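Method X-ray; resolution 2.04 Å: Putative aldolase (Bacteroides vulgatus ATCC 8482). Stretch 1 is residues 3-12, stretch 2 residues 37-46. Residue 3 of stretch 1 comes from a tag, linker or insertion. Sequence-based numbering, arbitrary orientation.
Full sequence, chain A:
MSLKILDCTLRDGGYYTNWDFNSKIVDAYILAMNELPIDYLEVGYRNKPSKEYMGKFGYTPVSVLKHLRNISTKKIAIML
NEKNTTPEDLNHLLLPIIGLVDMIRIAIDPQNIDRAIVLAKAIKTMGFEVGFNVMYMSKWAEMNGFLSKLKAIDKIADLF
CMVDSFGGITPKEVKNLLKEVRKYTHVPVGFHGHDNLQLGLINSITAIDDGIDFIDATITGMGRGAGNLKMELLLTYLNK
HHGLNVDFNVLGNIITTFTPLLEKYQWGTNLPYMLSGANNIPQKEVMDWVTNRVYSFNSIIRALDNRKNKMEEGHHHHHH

Stretch 1 (3-12) LKILDCTLRD
Stretch 2, residues 37-46: PIDYLEVGYR

Two neighbouring parallel strands, Lys4 to Asp7 and one beginning at Tyr40, run side by side with their axes 4.7 Å apart at closest approach and their directions 20° apart (signed crossing angle -20°). Both have extended backbones, phi/psi near -110/130 along the first. Leu6 pairs with Tyr40 (CA to CA 4.4 Å) and Asp7 with Leu41 (CA to CA 5.1 Å). The ladder follows the parallel pattern: Tyr40 N donates to Ile5 O (3.2 Å), Asp7 N to Tyr40 O (2.9 Å) and Glu42 N to Asp7 O (3.0 Å).

Before the ladder begins, Asp39 leaves extended geometry (phi/psi -83/-37) and turns its m side chain toward the first strand. Its OD2 accepts from Ile5 N at 2.8 Å, so a short carboxylate takes the place of a backbone carbonyl.

Side chains interlock on both faces of the sheet. On the face of Leu6 and Tyr40, the t rotamer of Leu6 sets its CG 3.6 Å from Tyr40 CB, and its CD2 reaches Glu42 CB at 4.2 Å. Lys4 CG lies at the edge of the Tyr40 ring (chi1 -81°, chi2 -104°), 4.3 Å from CE2, while the lysine's end leads away to solvent. On the face of Asp7 and Leu41, Asp7 CB packs 4.0 Å from Ile38 CG2 and 4.3 Å from Leu41 CD2. Ile5 (m, t) is buried too, its CG2 3.9 Å from Ile38 CG1; branching at CB gives these isoleucines breadth close to the backbone.

At Cys8 (phi/psi -122/35), the N-cap, the chain turns into a helix, and Asp12 N bonds to Cys8 O at 2.9 Å. Asp7 (chi1 -178°) steadies the turn through OD1, which accepts from Thr9 N at 3.0 Å. A water bridges the stretches, accepting from Leu10 N (3.0 Å) and donating to Glu42 O (2.8 Å).

Arg11 (t, m, m, chi4 -179°) is the largest buried bump, with 117 Å² covered by the other stretch. Its aliphatic part lies over Tyr45, CG 4.0 Å from the ring centroid, and its guanidinium meets Glu42 edge-on: NE to OE1 is a 2.8 Å salt bridge, supplemented by a weak bond from NH2 to OE1 (3.1 Å). Extended Glu42 (t, t, chi3 57°) spans the gap. NH1 donates weakly to Tyr45 OH (3.3 Å) and forms a salt bridge with Asp12 OD1 (2.7 Å). Gly44 (phi/psi 167/-170) has its N 3.7 Å from Arg11 CB; a CB at these angles would jam against the preceding carbonyl oxygen.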

# COMPACT_ATOMS: atom_id res chain seq x y z
N LEU A 3 -21.50 -6.20 -7.96
CA LEU A 3 -20.52 -5.16 -7.55
C LEU A 3 -20.29 -4.13 -8.65
O LEU A 3 -20.01 -4.48 -9.79
CB LEU A 3 -19.17 -5.79 -7.19
CG LEU A 3 -18.04 -4.77 -6.95
CD1 LEU A 3 -18.21 -4.13 -5.58
CD2 LEU A 3 -16.69 -5.45 -7.05
N LYS A 4 -20.43 -2.86 -8.29
CA LYS A 4 -20.20 -1.78 -9.24
C LYS A 4 -18.92 -1.08 -8.84
O LYS A 4 -18.67 -0.85 -7.66
CB LYS A 4 -21.37 -0.79 -9.22
CG LYS A 4 -22.55 -1.20 -10.10
CD LYS A 4 -23.17 -2.48 -9.61
CE LYS A 4 -24.25 -2.98 -10.56
NZ LYS A 4 -24.87 -4.23 -10.03
N ILE A 5 -18.09 -0.77 -9.84
CA ILE A 5 -16.83 -0.09 -9.62
C ILE A 5 -16.94 1.33 -10.16
O ILE A 5 -17.32 1.53 -11.32
CB ILE A 5 -15.67 -0.84 -10.32
CG1 ILE A 5 -15.53 -2.23 -9.71
CG2 ILE A 5 -14.37 -0.06 -10.19
CD1 ILE A 5 -14.48 -3.11 -10.36
N LEU A 6 -16.64 2.31 -9.31
CA LEU A 6 -16.72 3.71 -9.69
C LEU A 6 -15.37 4.41 -9.66
O LEU A 6 -14.65 4.35 -8.67
CB LEU A 6 -17.70 4.45 -8.76
CG LEU A 6 -17.98 5.94 -9.01
CD1 LEU A 6 -19.33 6.31 -8.41
CD2 LEU A 6 -16.87 6.78 -8.40
N ASP A 7 -15.04 5.07 -10.76
CA ASP A 7 -13.78 5.80 -10.84
C ASP A 7 -14.07 7.29 -10.77
O ASP A 7 -14.93 7.81 -11.50
CB ASP A 7 -13.05 5.46 -12.14
CG ASP A 7 -11.71 6.16 -12.25
OD1 ASP A 7 -11.68 7.35 -12.61
OD2 ASP A 7 -10.69 5.51 -11.95
N CYS A 8 -13.37 7.98 -9.87
CA CYS A 8 -13.56 9.41 -9.69
C CYS A 8 -12.28 10.21 -9.89
O CYS A 8 -12.07 11.23 -9.25
CB CYS A 8 -14.15 9.70 -8.30
SG CYS A 8 -13.28 8.94 -6.90
N THR A 9 -11.44 9.75 -10.82
CA THR A 9 -10.17 10.41 -11.11
C THR A 9 -10.27 11.92 -11.33
O THR A 9 -9.61 12.70 -10.64
CB THR A 9 -9.50 9.77 -12.36
OG1 THR A 9 -9.38 8.35 -12.18
CG2 THR A 9 -8.12 10.36 -12.58
N LEU A 10 -11.08 12.35 -12.29
CA LEU A 10 -11.22 13.77 -12.60
C LEU A 10 -11.78 14.64 -11.47
O LEU A 10 -11.34 15.77 -11.26
CB LEU A 10 -12.07 13.97 -13.86
CG LEU A 10 -11.56 13.30 -15.14
CD1 LEU A 10 -12.47 13.67 -16.30
CD2 LEU A 10 -10.13 13.72 -15.43
N ARG A 11 -12.77 14.11 -10.76
CA ARG A 11 -13.41 14.84 -9.67
C ARG A 11 -12.50 14.99 -8.46
O ARG A 11 -12.36 16.07 -7.89
CB ARG A 11 -14.71 14.13 -9.26
CG ARG A 11 -15.57 14.88 -8.23
CD ARG A 11 -15.08 14.68 -6.80
NE ARG A 11 -15.30 13.32 -6.32
CZ ARG A 11 -14.97 12.90 -5.10
NH1 ARG A 11 -14.41 13.73 -4.23
NH2 ARG A 11 -15.21 11.65 -4.74
N ASP A 12 -11.87 13.88 -8.08
CA ASP A 12 -10.98 13.85 -6.93
C ASP A 12 -9.56 14.29 -7.23
O ASP A 12 -8.86 14.81 -6.35
CB ASP A 12 -10.99 12.44 -6.35
CG ASP A 12 -11.22 12.43 -4.85
OD1 ASP A 12 -11.75 13.43 -4.31
OD2 ASP A 12 -10.89 11.41 -4.22
N PRO A 37 -13.47 -2.58 -16.82
CA PRO A 37 -14.68 -2.98 -16.10
C PRO A 37 -15.10 -1.99 -15.00
O PRO A 37 -15.24 -2.37 -13.83
CB PRO A 37 -14.31 -4.37 -15.56
CG PRO A 37 -12.83 -4.24 -15.31
CD PRO A 37 -12.35 -3.51 -16.54
N ILE A 38 -15.29 -0.73 -15.38
CA ILE A 38 -15.71 0.34 -14.47
C ILE A 38 -17.11 0.78 -14.88
O ILE A 38 -17.34 1.21 -16.01
CB ILE A 38 -14.75 1.55 -14.52
CG1 ILE A 38 -13.46 1.24 -13.75
CG2 ILE A 38 -15.42 2.77 -13.91
CD1 ILE A 38 -12.35 0.68 -14.60
N ASP A 39 -18.04 0.69 -13.93
CA ASP A 39 -19.45 1.00 -14.15
C ASP A 39 -19.88 2.45 -14.07
O ASP A 39 -20.76 2.88 -14.83
CB ASP A 39 -20.27 0.17 -13.17
CG ASP A 39 -19.86 -1.29 -13.18
OD1 ASP A 39 -20.21 -1.98 -14.15
OD2 ASP A 39 -19.16 -1.72 -12.24
N TYR A 40 -19.29 3.19 -13.15
CA TYR A 40 -19.62 4.60 -12.94
C TYR A 40 -18.39 5.48 -13.04
O TYR A 40 -17.29 5.09 -12.63
CB TYR A 40 -20.23 4.80 -11.55
CG TYR A 40 -21.70 4.47 -11.46
CD1 TYR A 40 -22.65 5.49 -11.41
CD2 TYR A 40 -22.14 3.15 -11.42
CE1 TYR A 40 -24.01 5.20 -11.31
CE2 TYR A 40 -23.49 2.85 -11.32
CZ TYR A 40 -24.42 3.88 -11.27
OH TYR A 40 -25.76 3.59 -11.19
N LEU A 41 -18.58 6.68 -13.58
CA LEU A 41 -17.51 7.64 -13.72
C LEU A 41 -18.00 8.97 -13.14
O LEU A 41 -18.93 9.57 -13.67
CB LEU A 41 -17.15 7.85 -15.19
CG LEU A 41 -16.88 6.63 -16.09
CD1 LEU A 41 -16.54 7.12 -17.49
CD2 LEU A 41 -15.74 5.80 -15.53
N GLU A 42 -17.39 9.41 -12.05
CA GLU A 42 -17.75 10.68 -11.44
C GLU A 42 -16.72 11.64 -12.01
O GLU A 42 -15.57 11.68 -11.57
CB GLU A 42 -17.63 10.60 -9.92
CG GLU A 42 -18.07 11.86 -9.22
CD GLU A 42 -18.11 11.66 -7.73
OE1 GLU A 42 -17.06 11.28 -7.16
OE2 GLU A 42 -19.19 11.87 -7.13
N VAL A 43 -17.15 12.42 -12.99
CA VAL A 43 -16.28 13.33 -13.72
C VAL A 43 -16.02 14.72 -13.15
O VAL A 43 -15.12 15.42 -13.63
CB VAL A 43 -16.80 13.48 -15.16
CG1 VAL A 43 -16.88 12.10 -15.83
CG2 VAL A 43 -18.16 14.15 -15.16
N GLY A 44 -16.80 15.13 -12.16
CA GLY A 44 -16.58 16.45 -11.60
C GLY A 44 -17.67 16.96 -10.69
O GLY A 44 -18.58 16.24 -10.31
N TYR A 45 -17.55 18.24 -10.35
CA TYR A 45 -18.49 18.92 -9.47
C TYR A 45 -19.39 19.86 -10.28
O TYR A 45 -19.08 20.20 -11.42
CB TYR A 45 -17.74 19.79 -8.46
CG TYR A 45 -16.95 19.05 -7.40
CD1 TYR A 45 -17.56 18.66 -6.21
CD2 TYR A 45 -15.60 18.77 -7.58
CE1 TYR A 45 -16.84 17.99 -5.22
CE2 TYR A 45 -14.86 18.09 -6.59
CZ TYR A 45 -15.49 17.71 -5.41
OH TYR A 45 -14.80 17.05 -4.44
N ARG A 46 -20.50 20.24 -9.65
CA ARG A 46 -21.41 21.23 -10.20
C ARG A 46 -21.32 22.23 -9.04
O ARG A 46 -21.41 21.85 -7.88
CB ARG A 46 -22.83 20.68 -10.35
CG ARG A 46 -23.07 19.85 -11.62
CD ARG A 46 -22.99 20.67 -12.91
NE ARG A 46 -24.18 21.48 -13.16
CZ ARG A 46 -24.33 22.29 -14.21
NH1 ARG A 46 -23.37 22.40 -15.12
NH2 ARG A 46 -25.45 23.00 -14.36
O HOH W 1 -13.53 11.08 -13.34